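Local structure of uncharacterized protein DUF1185 (Bordetella bronchiseptica RB50, 3BYQ) at residues E78-A83 against G111-M116; V97-G102 against A119-A124. The protein is of unknown function but, as a member of a family with a variant Bacillus chorismate mutase fold, probably has a role in amino-acid metabolism. All coordinates share one frame; numbering follows the deposited sequence.

Contact 1 of 2, residues E78-A83 against G111-M116; sequences EVYSKA and GEPKAM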
ATOM      1  N   GLU B  78      20.950  20.669  11.480  1.00 18.05           N
ATOM      2  CA  GLU B  78      20.342  20.785  12.789  1.00 16.23           C
ATOM      3  C   GLU B  78      19.605  19.569  13.285  1.00 17.37           C
ATOM      4  O   GLU B  78      19.402  19.474  14.449  1.00 17.78           O
ATOM      5  CB  GLU B  78      19.434  22.006  12.881  1.00 16.95           C
ATOM      6  CG  GLU B  78      20.145  23.319  12.596  1.00 21.08           C
ATOM      7  CD  GLU B  78      19.287  24.551  12.881  1.00 27.24           C
ATOM      8  OE1 GLU B  78      18.245  24.476  13.573  1.00 19.19           O
ATOM      9  OE2 GLU B  78      19.680  25.613  12.394  1.00 26.68           O
ATOM     10  N   VAL B  79      19.197  18.650  12.407  1.00 15.31           N
ATOM     11  CA  VAL B  79      18.484  17.437  12.834  1.00 17.30           C
ATOM     12  C   VAL B  79      19.045  16.207  12.115  1.00 18.35           C
ATOM     13  O   VAL B  79      19.631  16.325  11.051  1.00 17.52           O
ATOM     14  CB  VAL B  79      16.941  17.533  12.590  1.00 19.35           C
ATOM     15  CG1 VAL B  79      16.314  18.701  13.389  1.00 18.65           C
ATOM     16  CG2 VAL B  79      16.589  17.641  11.099  1.00 16.87           C
ATOM     17  N   TYR B  80      18.878  15.044  12.731  1.00 20.02           N
ATOM     18  CA  TYR B  80      19.296  13.795  12.078  1.00 17.86           C
ATOM     19  C   TYR B  80      18.508  12.588  12.577  1.00 18.71           C
ATOM     20  O   TYR B  80      17.718  12.681  13.517  1.00 18.05           O
ATOM     21  CB  TYR B  80      20.849  13.563  12.150  1.00 20.69           C
ATOM     22  CG  TYR B  80      21.548  13.574  13.514  1.00 17.32           C
ATOM     23  CD1 TYR B  80      20.872  13.399  14.732  1.00 16.84           C
ATOM     24  CD2 TYR B  80      22.927  13.678  13.566  1.00 16.69           C
ATOM     25  CE1 TYR B  80      21.590  13.406  15.980  1.00 15.08           C
ATOM     26  CE2 TYR B  80      23.632  13.626  14.775  1.00 17.46           C
ATOM     27  CZ  TYR B  80      22.974  13.502  15.966  1.00 19.12           C
ATOM     28  OH  TYR B  80      23.760  13.526  17.119  1.00 18.08           O
ATOM     29  N   SER B  81      18.743  11.483  11.882  1.00 17.03           N
ATOM     30  CA  SER B  81      18.181  10.197  12.171  1.00 18.29           C
ATOM     31  C   SER B  81      18.901   9.137  11.376  1.00 16.73           C
ATOM     32  O   SER B  81      19.725   9.404  10.505  1.00 16.42           O
ATOM     33  CB  SER B  81      16.691  10.137  11.847  1.00 18.82           C
ATOM     34  OG  SER B  81      16.090   8.965  12.415  1.00 20.80           O
ATOM     35  N   LYS B  82      18.512   7.907  11.659  1.00 18.72           N
ATOM     36  CA  LYS B  82      19.094   6.745  10.978  1.00 18.85           C
ATOM     37  C   LYS B  82      18.037   5.691  10.898  1.00 19.93           C
ATOM     38  O   LYS B  82      17.160   5.619  11.753  1.00 21.14           O
ATOM     39  CB  LYS B  82      20.318   6.224  11.730  1.00 18.87           C
ATOM     40  CG  LYS B  82      20.049   5.695  13.143  1.00 22.19           C
ATOM     41  CD  LYS B  82      21.298   5.652  14.039  1.00 19.32           C
ATOM     42  CE  LYS B  82      20.910   5.326  15.461  1.00 18.87           C
ATOM     43  NZ  LYS B  82      21.993   5.409  16.454  1.00 22.06           N
ATOM     44  N   ALA B  83      18.120   4.846   9.887  1.00 18.10           N
ATOM     45  CA  ALA B  83      17.069   3.833   9.744  1.00 18.01           C
ATOM     46  C   ALA B  83      17.530   2.649   8.952  1.00 18.49           C
ATOM     47  O   ALA B  83      18.523   2.698   8.225  1.00 17.00           O
ATOM     48  CB  ALA B  83      15.831   4.460   9.095  1.00 20.12           C
ATOM     49  N   GLY B 111      31.403  16.129  13.773  1.00 19.53           N
ATOM     50  CA  GLY B 111      32.147  16.755  14.900  1.00 19.31           C
ATOM     51  C   GLY B 111      31.622  16.388  16.284  1.00 21.93           C
ATOM     52  O   GLY B 111      31.767  17.138  17.248  1.00 20.39           O
ATOM     53  N   GLU B 112      31.007  15.222  16.355  1.00 19.15           N
ATOM     54  CA  GLU B 112      30.489  14.650  17.637  1.00 21.93           C
ATOM     55  C   GLU B 112      29.406  15.496  18.347  1.00 19.86           C
ATOM     56  O   GLU B 112      29.547  15.824  19.541  1.00 20.64           O
ATOM     57  CB  GLU B 112      31.627  14.310  18.615  1.00 21.85           C
ATOM     58  CG  GLU B 112      32.749  13.457  18.030  1.00 21.48           C
ATOM     59  CD  GLU B 112      32.328  12.065  17.635  1.00 31.98           C
ATOM     60  OE1 GLU B 112      31.191  11.663  17.970  1.00 24.76           O
ATOM     61  OE2 GLU B 112      33.154  11.376  17.000  1.00 26.05           O
ATOM     62  N   PRO B 113      28.326  15.852  17.623  1.00 20.62           N
ATOM     63  CA  PRO B 113      27.190  16.432  18.338  1.00 18.38           C
ATOM     64  C   PRO B 113      26.733  15.449  19.412  1.00 19.95           C
ATOM     65  O   PRO B 113      26.959  14.238  19.297  1.00 19.26           O
ATOM     66  CB  PRO B 113      26.144  16.635  17.260  1.00 18.98           C
ATOM     67  CG  PRO B 113      26.555  15.694  16.115  1.00 23.95           C
ATOM     68  CD  PRO B 113      28.020  15.584  16.193  1.00 22.90           C
ATOM     69  N   LYS B 114      26.078  15.983  20.436  1.00 18.70           N
ATOM     70  CA  LYS B 114      25.778  15.231  21.664  1.00 19.72           C
ATOM     71  C   LYS B 114      24.517  14.418  21.713  1.00 18.54           C
ATOM     72  O   LYS B 114      24.445  13.460  22.502  1.00 19.02           O
ATOM     73  CB  LYS B 114      25.725  16.184  22.869  1.00 20.48           C
ATOM     74  CG  LYS B 114      27.044  16.898  23.227  1.00 28.60           C
ATOM     75  CD  LYS B 114      27.962  16.029  24.008  1.00 36.10           C
ATOM     76  CE  LYS B 114      29.134  16.829  24.548  1.00 42.91           C
ATOM     77  NZ  LYS B 114      28.754  17.669  25.706  1.00 54.22           N
ATOM     78  N   ALA B 115      23.518  14.797  20.926  1.00 18.07           N
ATOM     79  CA  ALA B 115      22.248  14.047  20.961  1.00 17.31           C
ATOM     80  C   ALA B 115      22.359  12.665  20.325  1.00 17.06           C
ATOM     81  O   ALA B 115      23.013  12.483  19.304  1.00 18.93           O
ATOM     82  CB  ALA B 115      21.129  14.830  20.347  1.00 17.65           C
HETATM   83  N   MSE B 116      21.780  11.676  20.993  1.00 17.91           N
HETATM   84  CA  MSE B 116      21.684  10.334  20.410  1.00 16.92           C
HETATM   85  C   MSE B 116      20.949  10.479  19.090  1.00 19.44           C
HETATM   86  O   MSE B 116      20.023  11.249  18.982  1.00 20.86           O
HETATM   87  CB  MSE B 116      20.895   9.387  21.297  1.00 22.01           C
HETATM   88  CG  MSE B 116      20.867   7.955  20.797  1.00 21.99           C
HETATM   89 SE   MSE B 116      19.984   6.733  22.062  0.75 21.43          SE
HETATM   90  CE  MSE B 116      18.220   7.241  21.692  1.00 26.25           C
TER
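A single buried tyrosine joins strand 79-86 to the loop that runs from helix 98-109 toward strand 119-123: the ring of Y80 reaches off the sheet and meets P113, A115 and M116. At its end, Y80 OH donates a short hydrogen bond to A115 O, 2.5 Å away. The hydroxyl lies 18° from the carbonyl plane of A115, with a C=O...O angle of 145°. Beside this bond, CG of the P113 ring packs obliquely on the tyrosine, 3.8 Å from Y80 CE2 and 3.7 Å from Y80 OH, while M116 O comes within 4.0 Å of Y80 CE1. With chi1 at 55°, Y80 CG sits between its own backbone N and carbonyl carbon, and the ring stands out toward the loop. These residues belong to a beta-alpha-beta unit, in which strand 79-86, helix 98-109 and the parallel neighbouring strand 119-123 follow one another, the loop being the return from helix to sheet. G111, at positive phi, is the C-prime residue of the Schellman motif that ends the helix. M106 and R107 of that helix also touch the Y80 ring, and H135 NE2 hydrogen-bonds to M116 O.

Contact 2 of 2, residues V97-G102 against A119-A124; sequences VWHEAG and AVKAVA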
ATOM      1  N   VAL B  97      22.342  -3.564  13.702  1.00 17.24           N
ATOM      2  CA  VAL B  97      23.762  -3.216  13.569  1.00 19.43           C
ATOM      3  C   VAL B  97      23.987  -1.723  13.188  1.00 17.85           C
ATOM      4  O   VAL B  97      25.053  -1.156  13.466  1.00 17.58           O
ATOM      5  CB  VAL B  97      24.490  -4.072  12.494  1.00 19.53           C
ATOM      6  CG1 VAL B  97      24.609  -5.530  12.936  1.00 15.28           C
ATOM      7  CG2 VAL B  97      23.812  -3.942  11.115  1.00 21.03           C
ATOM      8  N   TRP B  98      22.975  -1.116  12.585  1.00 17.28           N
ATOM      9  CA  TRP B  98      23.058   0.271  12.103  1.00 16.24           C
ATOM     10  C   TRP B  98      23.010   1.321  13.224  1.00 18.53           C
ATOM     11  O   TRP B  98      23.399   2.445  13.024  1.00 18.66           O
ATOM     12  CB  TRP B  98      21.956   0.505  11.092  1.00 14.90           C
ATOM     13  CG  TRP B  98      22.143   1.714  10.170  1.00 15.21           C
ATOM     14  CD1 TRP B  98      21.290   2.777  10.028  1.00 16.52           C
ATOM     15  CD2 TRP B  98      23.228   1.947   9.280  1.00 16.90           C
ATOM     16  NE1 TRP B  98      21.790   3.658   9.082  1.00 15.80           N
ATOM     17  CE2 TRP B  98      22.978   3.178   8.619  1.00 15.49           C
ATOM     18  CE3 TRP B  98      24.380   1.235   8.955  1.00 16.88           C
ATOM     19  CZ2 TRP B  98      23.819   3.676   7.648  1.00 17.76           C
ATOM     20  CZ3 TRP B  98      25.207   1.732   8.025  1.00 17.26           C
ATOM     21  CH2 TRP B  98      24.945   2.964   7.387  1.00 17.80           C
ATOM     22  N   HIS B  99      22.512   0.949  14.398  1.00 17.91           N
ATOM     23  CA  HIS B  99      22.505   1.888  15.517  1.00 17.88           C
ATOM     24  C   HIS B  99      23.922   2.402  15.761  1.00 19.57           C
ATOM     25  O   HIS B  99      24.146   3.609  15.807  1.00 19.95           O
ATOM     26  CB  HIS B  99      21.902   1.261  16.760  1.00 18.50           C
ATOM     27  CG  HIS B  99      20.417   1.087  16.682  1.00 22.39           C
ATOM     28  ND1 HIS B  99      19.538   2.136  16.860  1.00 21.98           N
ATOM     29  CD2 HIS B  99      19.653  -0.022  16.496  1.00 20.26           C
ATOM     30  CE1 HIS B  99      18.299   1.692  16.736  1.00 21.92           C
ATOM     31  NE2 HIS B  99      18.336   0.388  16.530  1.00 20.12           N
ATOM     32  N   GLU B 100      24.873   1.472  15.869  1.00 18.79           N
ATOM     33  CA  GLU B 100      26.259   1.845  16.064  1.00 19.36           C
ATOM     34  C   GLU B 100      26.891   2.277  14.747  1.00 20.26           C
ATOM     35  O   GLU B 100      27.462   3.354  14.662  1.00 22.69           O
ATOM     36  CB  GLU B 100      27.081   0.736  16.678  1.00 18.89           C
ATOM     37  CG  GLU B 100      28.529   1.142  16.876  1.00 19.83           C
ATOM     38  CD  GLU B 100      29.381   0.011  17.303  1.00 25.39           C
ATOM     39  OE1 GLU B 100      29.231  -0.390  18.457  1.00 24.86           O
ATOM     40  OE2 GLU B 100      30.185  -0.470  16.486  1.00 25.63           O
ATOM     41  N   ALA B 101      26.719   1.475  13.700  1.00 17.87           N
ATOM     42  CA  ALA B 101      27.411   1.735  12.430  1.00 16.05           C
ATOM     43  C   ALA B 101      27.004   3.046  11.792  1.00 19.48           C
ATOM     44  O   ALA B 101      27.863   3.806  11.356  1.00 20.94           O
ATOM     45  CB  ALA B 101      27.250   0.569  11.433  1.00 17.67           C
ATOM     46  N   GLY B 102      25.710   3.328  11.783  1.00 17.15           N
ATOM     47  CA  GLY B 102      25.205   4.575  11.185  1.00 19.17           C
ATOM     48  C   GLY B 102      25.331   5.752  12.123  1.00 20.27           C
ATOM     49  O   GLY B 102      25.791   6.810  11.750  1.00 21.75           O
ATOM     50  N   ALA B 119      16.150   6.666  15.671  1.00 20.88           N
ATOM     51  CA  ALA B 119      16.150   5.584  14.698  1.00 19.81           C
ATOM     52  C   ALA B 119      14.830   4.876  14.605  1.00 20.86           C
ATOM     53  O   ALA B 119      13.997   4.983  15.488  1.00 20.50           O
ATOM     54  CB  ALA B 119      17.217   4.552  15.105  1.00 19.67           C
ATOM     55  N   VAL B 120      14.629   4.206  13.481  1.00 17.48           N
ATOM     56  CA  VAL B 120      13.514   3.263  13.320  1.00 17.78           C
ATOM     57  C   VAL B 120      13.987   2.189  12.372  1.00 19.78           C
ATOM     58  O   VAL B 120      14.837   2.423  11.536  1.00 18.56           O
ATOM     59  CB  VAL B 120      12.201   3.964  12.870  1.00 20.31           C
ATOM     60  CG1 VAL B 120      12.354   4.644  11.503  1.00 18.84           C
ATOM     61  CG2 VAL B 120      10.969   2.994  12.918  1.00 21.12           C
ATOM     62  N   LYS B 121      13.485   0.982  12.544  1.00 18.27           N
ATOM     63  CA  LYS B 121      13.847  -0.096  11.634  1.00 18.85           C
ATOM     64  C   LYS B 121      12.716  -1.074  11.522  1.00 19.90           C
ATOM     65  O   LYS B 121      11.790  -1.082  12.317  1.00 18.64           O
ATOM     66  CB  LYS B 121      15.090  -0.813  12.071  1.00 20.28           C
ATOM     67  CG  LYS B 121      15.021  -1.347  13.426  1.00 23.26           C
ATOM     68  CD  LYS B 121      16.413  -1.890  13.868  1.00 25.95           C
ATOM     69  CE  LYS B 121      16.289  -2.437  15.251  1.00 22.89           C
ATOM     70  NZ  LYS B 121      16.006  -1.364  16.232  1.00 20.74           N
ATOM     71  N   ALA B 122      12.776  -1.857  10.467  1.00 16.71           N
ATOM     72  CA  ALA B 122      11.746  -2.871  10.203  1.00 14.48           C
ATOM     73  C   ALA B 122      12.326  -3.970   9.312  1.00 17.81           C
ATOM     74  O   ALA B 122      13.330  -3.768   8.666  1.00 17.25           O
ATOM     75  CB  ALA B 122      10.564  -2.243   9.475  1.00 19.80           C
ATOM     76  N   VAL B 123      11.702  -5.137   9.371  1.00 16.26           N
ATOM     77  CA  VAL B 123      11.928  -6.235   8.420  1.00 16.74           C
ATOM     78  C   VAL B 123      10.685  -6.185   7.550  1.00 18.20           C
ATOM     79  O   VAL B 123       9.569  -6.198   8.045  1.00 19.43           O
ATOM     80  CB  VAL B 123      12.060  -7.598   9.096  1.00 16.97           C
ATOM     81  CG1 VAL B 123      12.141  -8.688   7.997  1.00 16.66           C
ATOM     82  CG2 VAL B 123      13.260  -7.599  10.054  1.00 16.92           C
ATOM     83  N   ALA B 124      10.865  -6.057   6.238  1.00 14.75           N
ATOM     84  CA  ALA B 124       9.714  -5.784   5.378  1.00 16.40           C
ATOM     85  C   ALA B 124       9.955  -6.233   3.956  1.00 18.82           C
ATOM     86  O   ALA B 124      11.022  -6.615   3.571  1.00 20.47           O
ATOM     87  CB  ALA B 124       9.441  -4.284   5.375  1.00 15.25           C
TER
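H99 near the start of helix 98-109 and K121 on strand 119-123 meet through one polar bond, with A119 alongside. K121 NZ donates to H99 NE2 over 2.9 Å and lies 1° from the imidazole plane, at the edge of the ring. H99 NE2 is therefore the acceptor, approached almost exactly in the plane of its ring. The two side chains cross at about a right angle. K121 runs extended until its last torsion, where chi4 of -67° bends the chain and brings the ammonium group to the histidine; K121 CE comes within 3.7 Å of H99 NE2.

The apolar part is small. The methyl group of A119 sits obliquely against the CE1-ND1 side of the imidazole, next to the nitrogen that takes the lysine, with A119 CB 3.5 Å from H99 CE1 and 3.8 Å from H99 ND1. The backbones stay well apart, H99 CA and A119 CA being 7.4 Å from each other, so the imidazole bridges most of the distance between helix and strand.

A second subunit completes the surroundings: its F146 stacks on the H99 ring, its F146 O takes a weak hydrogen bond from K121 NZ, and its S148 OG bonds to K121 O. A bound 1,2-ethanediol, probably from the crystallisation liquor, lies about 4 Å from the H99 side chain.

Within the chain, this is the packing of a helix against a strand of a beta-alpha-beta crossover: helix 98-109 connects strand 79-86 to its parallel neighbour 119-123, and the histidine-lysine pair ties the beginning of that helix to the second strand at a subunit interface.

Overall arrangement
Both contacts are buried, their centres 14 Å apart, and both belong to the connection between the neighbouring parallel strands 79-86 and 119-123. Contact 1 ties the first strand to the loop beyond the helix, whereas contact 2 ties the early part of the helix to the second strand. Their chemistry differs accordingly: a tyrosine hydroxyl on a backbone carbonyl in the former, a lysine on a histidine ring nitrogen in the latter. K82 links them directly, K82 NZ lying 2.9 Å from H99 O in a probable hydrogen bond, and K82 O packs on A119 CB. A second subunit touches both, but it is more deeply involved in contact 2.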